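PDB 2NYG: YokD protein from Bacillus subtilis, which binds coenzyme A and, as a homodimeric member of the antibiotic N-acetyltransferase family, may acetylate aminoglycoside antibiotics and so contribute to resistance. Local coordinates for residues L155-Y165 against T182-R190; R220-A230 against K261-K269. All coordinates share one frame; numbering follows the deposited sequence.

Contact 1: L155-Y165 against T182-R190; sequences LGEQSPLGKLY and TCFHLAEYR
The CA of Gly156 sits over the ring centre of Tyr189, 3.3 Å from the centroid, a CH-pi contact over the face that suits glycine because the ring takes the place where a side chain would stand. Beside it the packing is close and apolar. Leu186 holds CG anti to its backbone N (chi1 177°), which sends CD1 to the Gly156 backbone and CD2 against the CB of Tyr165, while its CB meets Leu161 CD1 at 3.8 Å. Leu155 sets CD2 over one face of the His185 imidazole. These residues join the type II turn 156-159 and the helix it leads into, with Ser159 at its N-cap accepting a weak bond from Leu161 N, to the short helix 183-187, the two axes crossing at -95° within the acetyltransferase domain. On the solvent side the chemistry becomes ionic. Arg190 grips the exposed Glu157 side-on, NE to OE2 at 3.0 Å and NH2 to OE1 at 3.1 Å, with the two planes only 16° apart. The same guanidinium stands steeply on Tyr165, its NH1 over the ring centre and its CZ 4.2 Å from the centroid, a cation-pi contact; the Tyr165 hydroxyl is hydrogen-bonded to Asp257 of helix 252-268.

Contact 2: R220-A230 against K261-K269; sequences REELFQEVGQA and KWFINNDSK
Trp262 fills the angle between the two helices, and its indole is met by four side chains of 220-230. With CG anti to the backbone N (chi1 -172°), the CB of Trp262 hands the ring across to helix 224-230. On the five-membered ring, CD1 lies 3.7 Å from Ala230 CB, where alanine's small methyl rests against the indole. NE1 bonds a water that accepts from it and donates in turn to Glu226 OE2, so the indole N-H is satisfied through a bridge on the solvent side, where Glu226 is exposed. Farther along, CZ2 meets the same carboxylate oxygen at the ring edge, the carboxylate plane standing nearly perpendicular to the indole. CE3 has Val227 CG2 at 4.0 Å, a branched methyl that sits over the face of the six-membered ring in a CH-pi contact, and CZ3 touches Leu223 CD1. Asn266, one turn on, lies over the opposite face.

Phe263 works beside it: its ring edge takes Leu223 CD1 at CE1 and the edge of Phe224 at CZ. Phe263 CE1 lies over one face of the Arg220 guanidinium, the planes 30° apart. Arginine suits this border because its flat group can rest against a ring carbon while its N-H groups reach an acid. It grips Asp267 end-on, NH1 to OD1 at 3.2 Å and NH2 to OD2 at 3.0 Å, although OD1 is approached from well above the carboxylate plane.

The segments 224-230 and 261-268 cross at 112°, their axes 10.9 Å apart at closest approach. Helix 224-234 leads from strand 208-217 of the small antiparallel sheet to strand 238-242, outermost in the mixed sheet within this chain, and it also packs through Val227 on Phe184 of helix 183-187 and on Ala259, earlier in the long C-terminal helix 252-268.

How the contacts relate
Contact 1 is the deeper of the two, about 11 Å from the chain centre to its own centre against 19 Å for contact 2, which is only partly buried. Each has an arginine-carboxylate pair, beside a cation-pi contact in the first and an oblique ring contact in the second; the first pair is side-on and nearly coplanar, the second end-on and tilted. Inside, contact 1 is built from a turn glycine, leucines and a tyrosine ring, whereas contact 2 is built from large aromatics spread over a helix crossing. They meet directly: Glu188 OE2 probably accepts a hydrogen bond from Arg220 N, and Phe224 packs on His185. Helix 252-268 serves both, its earlier turns backing 182-190 and its last turns forming contact 2.

Contact 1: L155-Y165 against T182-R190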
loop_
_atom_site.group_PDB
_atom_site.type_symbol
_atom_site.label_atom_id
_atom_site.label_comp_id
_atom_site.label_asym_id
_atom_site.label_seq_id
_atom_site.Cartn_x
_atom_site.Cartn_y
_atom_site.Cartn_z
ATOM N N LEU A 155 14.936 -16.329 8.966
ATOM C CA LEU A 155 15.622 -15.419 8.068
ATOM C C LEU A 155 16.878 -16.246 7.831
ATOM O O LEU A 155 17.776 -15.897 7.066
ATOM C CB LEU A 155 15.912 -14.081 8.755
ATOM C CG LEU A 155 16.318 -12.935 7.814
ATOM C CD1 LEU A 155 15.572 -13.051 6.479
ATOM C CD2 LEU A 155 16.027 -11.592 8.466
ATOM N N GLY A 156 16.887 -17.385 8.515
ATOM C CA GLY A 156 17.960 -18.341 8.407
ATOM C C GLY A 156 17.383 -19.587 7.761
ATOM O O GLY A 156 16.505 -19.490 6.902
ATOM N N GLU A 157 17.883 -20.752 8.163
ATOM C CA GLU A 157 17.402 -22.022 7.631
ATOM C C GLU A 157 15.923 -22.066 7.982
ATOM O O GLU A 157 15.510 -21.532 9.018
ATOM C CB GLU A 157 18.111 -23.194 8.313
ATOM C CG GLU A 157 19.603 -23.003 8.538
ATOM C CD GLU A 157 20.394 -22.936 7.247
ATOM O OE1 GLU A 157 19.822 -23.236 6.183
ATOM O OE2 GLU A 157 21.595 -22.599 7.294
ATOM N N GLN A 158 15.130 -22.685 7.119
ATOM C CA GLN A 158 13.692 -22.807 7.334
ATOM C C GLN A 158 12.871 -21.626 6.852
ATOM O O GLN A 158 11.687 -21.775 6.568
ATOM C CB GLN A 158 13.386 -23.060 8.804
ATOM C CG GLN A 158 13.918 -24.374 9.330
ATOM C CD GLN A 158 13.264 -24.742 10.644
ATOM O OE1 GLN A 158 13.323 -23.979 11.612
ATOM N NE2 GLN A 158 12.619 -25.909 10.683
ATOM N N SER A 159 13.482 -20.453 6.776
ATOM C CA SER A 159 12.770 -19.285 6.292
ATOM C C SER A 159 12.814 -19.355 4.760
ATOM O O SER A 159 13.469 -20.229 4.180
ATOM C CB SER A 159 13.454 -18.008 6.769
ATOM O OG SER A 159 14.618 -17.744 6.011
ATOM N N PRO A 160 12.117 -18.435 4.081
ATOM C CA PRO A 160 12.138 -18.483 2.617
ATOM C C PRO A 160 13.521 -18.399 1.981
ATOM O O PRO A 160 13.710 -18.835 0.838
ATOM C CB PRO A 160 11.236 -17.325 2.225
ATOM C CG PRO A 160 10.228 -17.337 3.335
ATOM C CD PRO A 160 11.096 -17.489 4.559
ATOM N N LEU A 161 14.487 -17.832 2.703
ATOM C CA LEU A 161 15.842 -17.727 2.179
ATOM C C LEU A 161 16.390 -19.130 2.066
ATOM O O LEU A 161 17.288 -19.400 1.270
ATOM C CB LEU A 161 16.734 -16.909 3.100
ATOM C CG LEU A 161 16.402 -15.428 3.213
ATOM C CD1 LEU A 161 17.492 -14.719 3.969
ATOM C CD2 LEU A 161 16.268 -14.838 1.838
ATOM N N GLY A 162 15.848 -20.025 2.880
ATOM C CA GLY A 162 16.286 -21.403 2.839
ATOM C C GLY A 162 15.807 -22.087 1.575
ATOM O O GLY A 162 16.402 -23.057 1.119
ATOM N N LYS A 163 14.729 -21.572 1.001
ATOM C CA LYS A 163 14.166 -22.143 -0.206
ATOM C C LYS A 163 14.729 -21.445 -1.436
ATOM O O LYS A 163 14.743 -22.009 -2.528
ATOM C CB LYS A 163 12.651 -21.996 -0.198
ATOM C CG LYS A 163 12.013 -22.113 1.166
ATOM C CD LYS A 163 11.796 -23.550 1.592
ATOM C CE LYS A 163 11.011 -23.560 2.891
ATOM N NZ LYS A 163 10.662 -24.920 3.346
ATOM N N LEU A 164 15.186 -20.213 -1.281
ATOM C CA LEU A 164 15.742 -19.514 -2.422
ATOM C C LEU A 164 17.194 -19.939 -2.614
ATOM O O LEU A 164 17.773 -19.758 -3.687
ATOM C CB LEU A 164 15.664 -17.998 -2.219
ATOM C CG LEU A 164 14.304 -17.318 -2.011
ATOM C CD1 LEU A 164 14.462 -15.803 -2.155
ATOM C CD2 LEU A 164 13.322 -17.801 -3.044
ATOM N N TYR A 165 17.788 -20.507 -1.570
ATOM C CA TYR A 165 19.171 -20.933 -1.659
ATOM C C TYR A 165 19.327 -22.276 -2.363
ATOM O O TYR A 165 20.244 -22.445 -3.173
ATOM C CB TYR A 165 19.808 -21.008 -0.271
ATOM C CG TYR A 165 21.230 -21.536 -0.298
ATOM C CD1 TYR A 165 22.303 -20.718 -0.687
ATOM C CD2 TYR A 165 21.500 -22.868 0.022
ATOM C CE1 TYR A 165 23.597 -21.220 -0.756
ATOM C CE2 TYR A 165 22.788 -23.371 -0.045
ATOM C CZ TYR A 165 23.827 -22.549 -0.434
ATOM O OH TYR A 165 25.086 -23.073 -0.525
ATOM N N THR A 182 18.700 -8.641 1.299
ATOM C CA THR A 182 18.265 -9.507 2.370
ATOM C C THR A 182 18.878 -10.911 2.363
ATOM O O THR A 182 19.049 -11.502 3.421
ATOM C CB THR A 182 16.735 -9.627 2.360
ATOM O OG1 THR A 182 16.167 -8.334 2.558
ATOM C CG2 THR A 182 16.263 -10.527 3.473
ATOM N N CYS A 183 19.213 -11.447 1.192
ATOM C CA CYS A 183 19.760 -12.797 1.140
ATOM C C CYS A 183 20.998 -12.996 2.019
ATOM O O CYS A 183 21.200 -14.082 2.571
ATOM C CB CYS A 183 20.080 -13.197 -0.302
ATOM S SG CYS A 183 21.376 -12.226 -1.063
ATOM N N PHE A 184 21.824 -11.962 2.154
ATOM C CA PHE A 184 23.023 -12.062 2.979
ATOM C C PHE A 184 22.754 -12.481 4.424
ATOM O O PHE A 184 23.552 -13.213 5.015
ATOM C CB PHE A 184 23.784 -10.742 2.953
ATOM C CG PHE A 184 24.475 -10.479 1.653
ATOM C CD1 PHE A 184 24.737 -9.182 1.239
ATOM C CD2 PHE A 184 24.856 -11.537 0.831
ATOM C CE1 PHE A 184 25.367 -8.944 0.022
ATOM C CE2 PHE A 184 25.482 -11.308 -0.383
ATOM C CZ PHE A 184 25.737 -10.011 -0.788
ATOM N N HIS A 185 21.640 -12.017 4.990
ATOM C CA HIS A 185 21.298 -12.374 6.354
ATOM C C HIS A 185 21.423 -13.880 6.530
ATOM O O HIS A 185 21.855 -14.340 7.577
ATOM C CB HIS A 185 19.859 -11.971 6.705
ATOM C CG HIS A 185 19.668 -10.510 6.983
ATOM N ND1 HIS A 185 20.300 -9.855 8.016
ATOM C CD2 HIS A 185 18.862 -9.592 6.393
ATOM C CE1 HIS A 185 19.891 -8.599 8.054
ATOM N NE2 HIS A 185 19.019 -8.413 7.080
ATOM N N LEU A 186 21.034 -14.649 5.516
ATOM C CA LEU A 186 21.111 -16.103 5.614
ATOM C C LEU A 186 22.519 -16.596 5.982
ATOM O O LEU A 186 22.664 -17.510 6.800
ATOM C CB LEU A 186 20.657 -16.755 4.308
ATOM C CG LEU A 186 20.743 -18.286 4.195
ATOM C CD1 LEU A 186 19.860 -18.991 5.229
ATOM C CD2 LEU A 186 20.335 -18.675 2.788
ATOM N N ALA A 187 23.551 -16.001 5.383
ATOM C CA ALA A 187 24.923 -16.387 5.689
ATOM C C ALA A 187 25.217 -16.214 7.192
ATOM O O ALA A 187 25.962 -17.004 7.781
ATOM C CB ALA A 187 25.885 -15.563 4.863
ATOM N N GLU A 188 24.624 -15.196 7.811
ATOM C CA GLU A 188 24.833 -14.956 9.237
ATOM C C GLU A 188 24.398 -16.119 10.122
ATOM O O GLU A 188 24.691 -16.123 11.311
ATOM C CB GLU A 188 24.134 -13.659 9.681
ATOM C CG GLU A 188 24.832 -12.402 9.169
ATOM C CD GLU A 188 24.102 -11.114 9.490
ATOM O OE1 GLU A 188 22.947 -10.947 9.039
ATOM O OE2 GLU A 188 24.689 -10.256 10.180
ATOM N N TYR A 189 23.709 -17.105 9.554
ATOM C CA TYR A 189 23.296 -18.278 10.327
ATOM C C TYR A 189 24.197 -19.486 9.997
ATOM O O TYR A 189 23.959 -20.608 10.457
ATOM C CB TYR A 189 21.841 -18.653 10.031
ATOM C CG TYR A 189 20.796 -17.614 10.387
ATOM C CD1 TYR A 189 20.559 -16.519 9.552
ATOM C CD2 TYR A 189 19.994 -17.760 11.524
ATOM C CE1 TYR A 189 19.551 -15.602 9.830
ATOM C CE2 TYR A 189 18.977 -16.844 11.811
ATOM C CZ TYR A 189 18.765 -15.769 10.953
ATOM O OH TYR A 189 17.757 -14.863 11.194
ATOM N N ARG A 190 25.236 -19.243 9.204
ATOM C CA ARG A 190 26.165 -20.291 8.799
ATOM C C ARG A 190 27.607 -19.968 9.202
ATOM O O ARG A 190 28.548 -20.556 8.668
ATOM C CB ARG A 190 26.060 -20.481 7.281
ATOM C CG ARG A 190 24.637 -20.785 6.838
ATOM C CD ARG A 190 24.435 -20.872 5.330
ATOM N NE ARG A 190 23.152 -21.509 5.030
ATOM C CZ ARG A 190 22.645 -21.692 3.814
ATOM N NH1 ARG A 190 23.305 -21.279 2.742
ATOM N NH2 ARG A 190 21.479 -22.306 3.673
#

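Contact 2: R220-A230 against K261-K269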
loop_
_atom_site.group_PDB
_atom_site.type_symbol
_atom_site.label_atom_id
_atom_site.label_comp_id
_atom_site.label_asym_id
_atom_site.label_seq_id
_atom_site.Cartn_x
_atom_site.Cartn_y
_atom_site.Cartn_z
ATOM N N ARG A 220 24.140 -7.934 11.341
ATOM C CA ARG A 220 25.169 -6.941 11.064
ATOM C C ARG A 220 25.001 -6.443 9.631
ATOM O O ARG A 220 25.966 -6.353 8.868
ATOM C CB ARG A 220 26.560 -7.553 11.231
ATOM C CG ARG A 220 26.910 -7.930 12.661
ATOM C CD ARG A 220 28.313 -8.456 12.747
ATOM N NE ARG A 220 28.430 -9.797 12.195
ATOM C CZ ARG A 220 29.583 -10.376 11.883
ATOM N NH1 ARG A 220 30.721 -9.719 12.061
ATOM N NH2 ARG A 220 29.602 -11.622 11.420
ATOM N N GLU A 221 23.766 -6.109 9.275
ATOM C CA GLU A 221 23.478 -5.634 7.935
ATOM C C GLU A 221 24.325 -4.425 7.510
ATOM O O GLU A 221 24.439 -4.135 6.317
ATOM C CB GLU A 221 21.983 -5.317 7.799
ATOM C CG GLU A 221 21.510 -4.045 8.481
ATOM C CD GLU A 221 20.816 -4.283 9.822
ATOM O OE1 GLU A 221 20.476 -5.448 10.127
ATOM O OE2 GLU A 221 20.600 -3.293 10.562
ATOM N N GLU A 222 24.936 -3.741 8.477
ATOM C CA GLU A 222 25.756 -2.568 8.189
ATOM C C GLU A 222 26.931 -2.888 7.283
ATOM O O GLU A 222 27.486 -1.998 6.650
ATOM C CB GLU A 222 26.286 -1.935 9.480
ATOM C CG GLU A 222 27.339 -2.747 10.193
ATOM C CD GLU A 222 26.772 -3.581 11.313
ATOM O OE1 GLU A 222 25.537 -3.783 11.334
ATOM O OE2 GLU A 222 27.560 -4.043 12.170
ATOM N N LEU A 223 27.303 -4.164 7.227
ATOM C CA LEU A 223 28.418 -4.640 6.412
ATOM C C LEU A 223 28.039 -5.076 4.983
ATOM O O LEU A 223 28.892 -5.085 4.089
ATOM C CB LEU A 223 29.086 -5.821 7.114
ATOM C CG LEU A 223 29.682 -5.585 8.504
ATOM C CD1 LEU A 223 30.122 -6.914 9.089
ATOM C CD2 LEU A 223 30.848 -4.611 8.409
ATOM N N PHE A 224 26.768 -5.431 4.782
ATOM C CA PHE A 224 26.277 -5.909 3.495
ATOM C C PHE A 224 26.793 -5.141 2.307
ATOM O O PHE A 224 27.074 -5.730 1.275
ATOM C CB PHE A 224 24.749 -5.921 3.472
ATOM C CG PHE A 224 24.137 -6.961 4.373
ATOM C CD1 PHE A 224 24.928 -7.685 5.263
ATOM C CD2 PHE A 224 22.757 -7.180 4.372
ATOM C CE1 PHE A 224 24.368 -8.596 6.132
ATOM C CE2 PHE A 224 22.179 -8.101 5.252
ATOM C CZ PHE A 224 22.983 -8.805 6.130
ATOM N N GLN A 225 26.921 -3.826 2.455
ATOM C CA GLN A 225 27.419 -3.002 1.373
ATOM C C GLN A 225 28.865 -3.371 1.061
ATOM O O GLN A 225 29.276 -3.352 -0.095
ATOM C CB GLN A 225 27.325 -1.528 1.739
ATOM C CG GLN A 225 27.710 -0.603 0.606
ATOM C CD GLN A 225 26.908 -0.867 -0.643
ATOM O OE1 GLN A 225 25.741 -1.239 -0.574
ATOM N NE2 GLN A 225 27.527 -0.667 -1.795
ATOM N N GLU A 226 29.629 -3.723 2.093
ATOM C CA GLU A 226 31.017 -4.116 1.905
ATOM C C GLU A 226 31.067 -5.522 1.319
ATOM O O GLU A 226 31.854 -5.809 0.427
ATOM C CB GLU A 226 31.767 -4.100 3.229
ATOM C CG GLU A 226 33.239 -3.777 3.073
ATOM C CD GLU A 226 34.033 -3.981 4.354
ATOM O OE1 GLU A 226 33.575 -3.512 5.426
ATOM O OE2 GLU A 226 35.117 -4.608 4.275
ATOM N N VAL A 227 30.213 -6.398 1.821
ATOM C CA VAL A 227 30.179 -7.769 1.329
ATOM C C VAL A 227 29.876 -7.826 -0.169
ATOM O O VAL A 227 30.527 -8.550 -0.912
ATOM C CB VAL A 227 29.125 -8.582 2.075
ATOM C CG1 VAL A 227 29.105 -10.003 1.559
ATOM C CG2 VAL A 227 29.405 -8.517 3.576
ATOM N N GLY A 228 28.887 -7.042 -0.593
ATOM C CA GLY A 228 28.494 -7.014 -1.986
ATOM C C GLY A 228 29.580 -6.455 -2.875
ATOM O O GLY A 228 29.783 -6.902 -3.994
ATOM N N GLN A 229 30.295 -5.466 -2.368
ATOM C CA GLN A 229 31.342 -4.865 -3.175
ATOM C C GLN A 229 32.539 -5.815 -3.343
ATOM O O GLN A 229 33.276 -5.743 -4.323
ATOM C CB GLN A 229 31.751 -3.517 -2.568
ATOM C CG GLN A 229 30.855 -2.361 -3.047
ATOM C CD GLN A 229 31.094 -1.022 -2.332
ATOM O OE1 GLN A 229 32.234 -0.623 -2.097
ATOM N NE2 GLN A 229 30.007 -0.314 -2.013
ATOM N N ALA A 230 32.702 -6.720 -2.384
ATOM C CA ALA A 230 33.784 -7.684 -2.426
ATOM C C ALA A 230 33.366 -8.821 -3.373
ATOM O O ALA A 230 34.186 -9.408 -4.084
ATOM C CB ALA A 230 34.072 -8.252 -0.997
ATOM N N LYS A 261 31.789 -16.869 3.559
ATOM C CA LYS A 261 33.241 -16.826 3.576
ATOM C C LYS A 261 33.826 -15.483 3.995
ATOM O O LYS A 261 34.714 -15.430 4.851
ATOM C CB LYS A 261 33.780 -17.264 2.219
ATOM C CG LYS A 261 33.467 -18.717 1.963
ATOM C CD LYS A 261 33.963 -19.215 0.635
ATOM C CE LYS A 261 33.748 -20.710 0.550
ATOM N NZ LYS A 261 34.371 -21.302 -0.657
ATOM N N TRP A 262 33.333 -14.400 3.410
ATOM C CA TRP A 262 33.800 -13.071 3.776
ATOM C C TRP A 262 33.646 -12.929 5.297
ATOM O O TRP A 262 34.561 -12.485 5.977
ATOM C CB TRP A 262 32.974 -12.004 3.059
ATOM C CG TRP A 262 33.491 -10.614 3.231
ATOM C CD1 TRP A 262 34.251 -9.913 2.346
ATOM C CD2 TRP A 262 33.259 -9.740 4.343
ATOM N NE1 TRP A 262 34.505 -8.649 2.831
ATOM C CE2 TRP A 262 33.910 -8.517 4.057
ATOM C CE3 TRP A 262 32.565 -9.871 5.552
ATOM C CZ2 TRP A 262 33.885 -7.431 4.937
ATOM C CZ3 TRP A 262 32.536 -8.797 6.425
ATOM C CH2 TRP A 262 33.193 -7.589 6.113
ATOM N N PHE A 263 32.486 -13.306 5.825
ATOM C CA PHE A 263 32.239 -13.236 7.263
ATOM C C PHE A 263 33.185 -14.141 8.061
ATOM O O PHE A 263 33.807 -13.694 9.021
ATOM C CB PHE A 263 30.793 -13.652 7.600
ATOM C CG PHE A 263 29.755 -12.601 7.312
ATOM C CD1 PHE A 263 29.930 -11.297 7.744
ATOM C CD2 PHE A 263 28.580 -12.927 6.641
ATOM C CE1 PHE A 263 28.957 -10.333 7.516
ATOM C CE2 PHE A 263 27.602 -11.969 6.409
ATOM C CZ PHE A 263 27.791 -10.671 6.847
ATOM N N ILE A 264 33.274 -15.409 7.668
ATOM C CA ILE A 264 34.114 -16.372 8.365
ATOM C C ILE A 264 35.577 -15.951 8.461
ATOM O O ILE A 264 36.182 -15.995 9.542
ATOM C CB ILE A 264 34.062 -17.768 7.679
ATOM C CG1 ILE A 264 32.668 -18.369 7.814
ATOM C CG2 ILE A 264 35.080 -18.704 8.315
ATOM C CD1 ILE A 264 32.521 -19.738 7.166
ATOM N N ASN A 265 36.143 -15.547 7.331
ATOM C CA ASN A 265 37.541 -15.149 7.298
ATOM C C ASN A 265 37.801 -13.736 7.777
ATOM O O ASN A 265 38.946 -13.323 7.929
ATOM C CB ASN A 265 38.082 -15.308 5.874
ATOM C CG ASN A 265 38.249 -16.771 5.461
ATOM O OD1 ASN A 265 38.803 -17.575 6.209
ATOM N ND2 ASN A 265 37.764 -17.118 4.271
ATOM N N ASN A 266 36.751 -12.979 8.035
ATOM C CA ASN A 266 36.991 -11.624 8.479
ATOM C C ASN A 266 36.824 -11.476 9.973
ATOM O O ASN A 266 37.295 -10.497 10.527
ATOM C CB ASN A 266 36.057 -10.683 7.787
ATOM C CG ASN A 266 36.774 -9.624 6.964
ATOM O OD1 ASN A 266 37.374 -9.903 5.929
ATOM N ND2 ASN A 266 36.693 -8.391 7.423
ATOM N N ASP A 267 36.125 -12.414 10.645
ATOM C CA ASP A 267 35.986 -12.323 12.100
ATOM C C ASP A 267 37.031 -13.243 12.730
ATOM O O ASP A 267 37.326 -13.134 13.911
ATOM C CB ASP A 267 34.597 -12.748 12.616
ATOM C CG ASP A 267 33.458 -12.085 11.858
ATOM O OD1 ASP A 267 33.609 -10.886 11.483
ATOM O OD2 ASP A 267 32.416 -12.762 11.642
ATOM N N SER A 268 37.574 -14.152 11.924
ATOM C CA SER A 268 38.591 -15.078 12.399
ATOM C C SER A 268 40.060 -14.605 12.070
ATOM O O SER A 268 40.945 -14.627 12.940
ATOM C CB SER A 268 38.304 -16.487 11.815
ATOM O OG SER A 268 39.278 -16.852 10.877
ATOM N N LYS A 269 40.255 -14.136 10.840
ATOM C CA LYS A 269 41.556 -13.694 10.360
ATOM C C LYS A 269 41.782 -12.238 10.588
ATOM O O LYS A 269 42.868 -11.741 10.351
ATOM C CB LYS A 269 41.793 -14.061 8.856
ATOM C CG LYS A 269 41.939 -15.554 8.601
ATOM C CD LYS A 269 42.227 -15.874 7.137
ATOM C CE LYS A 269 42.379 -17.385 6.812
ATOM N NZ LYS A 269 42.075 -17.646 5.345
HETATM O O HOH W 1 35.689 -6.441 1.909
#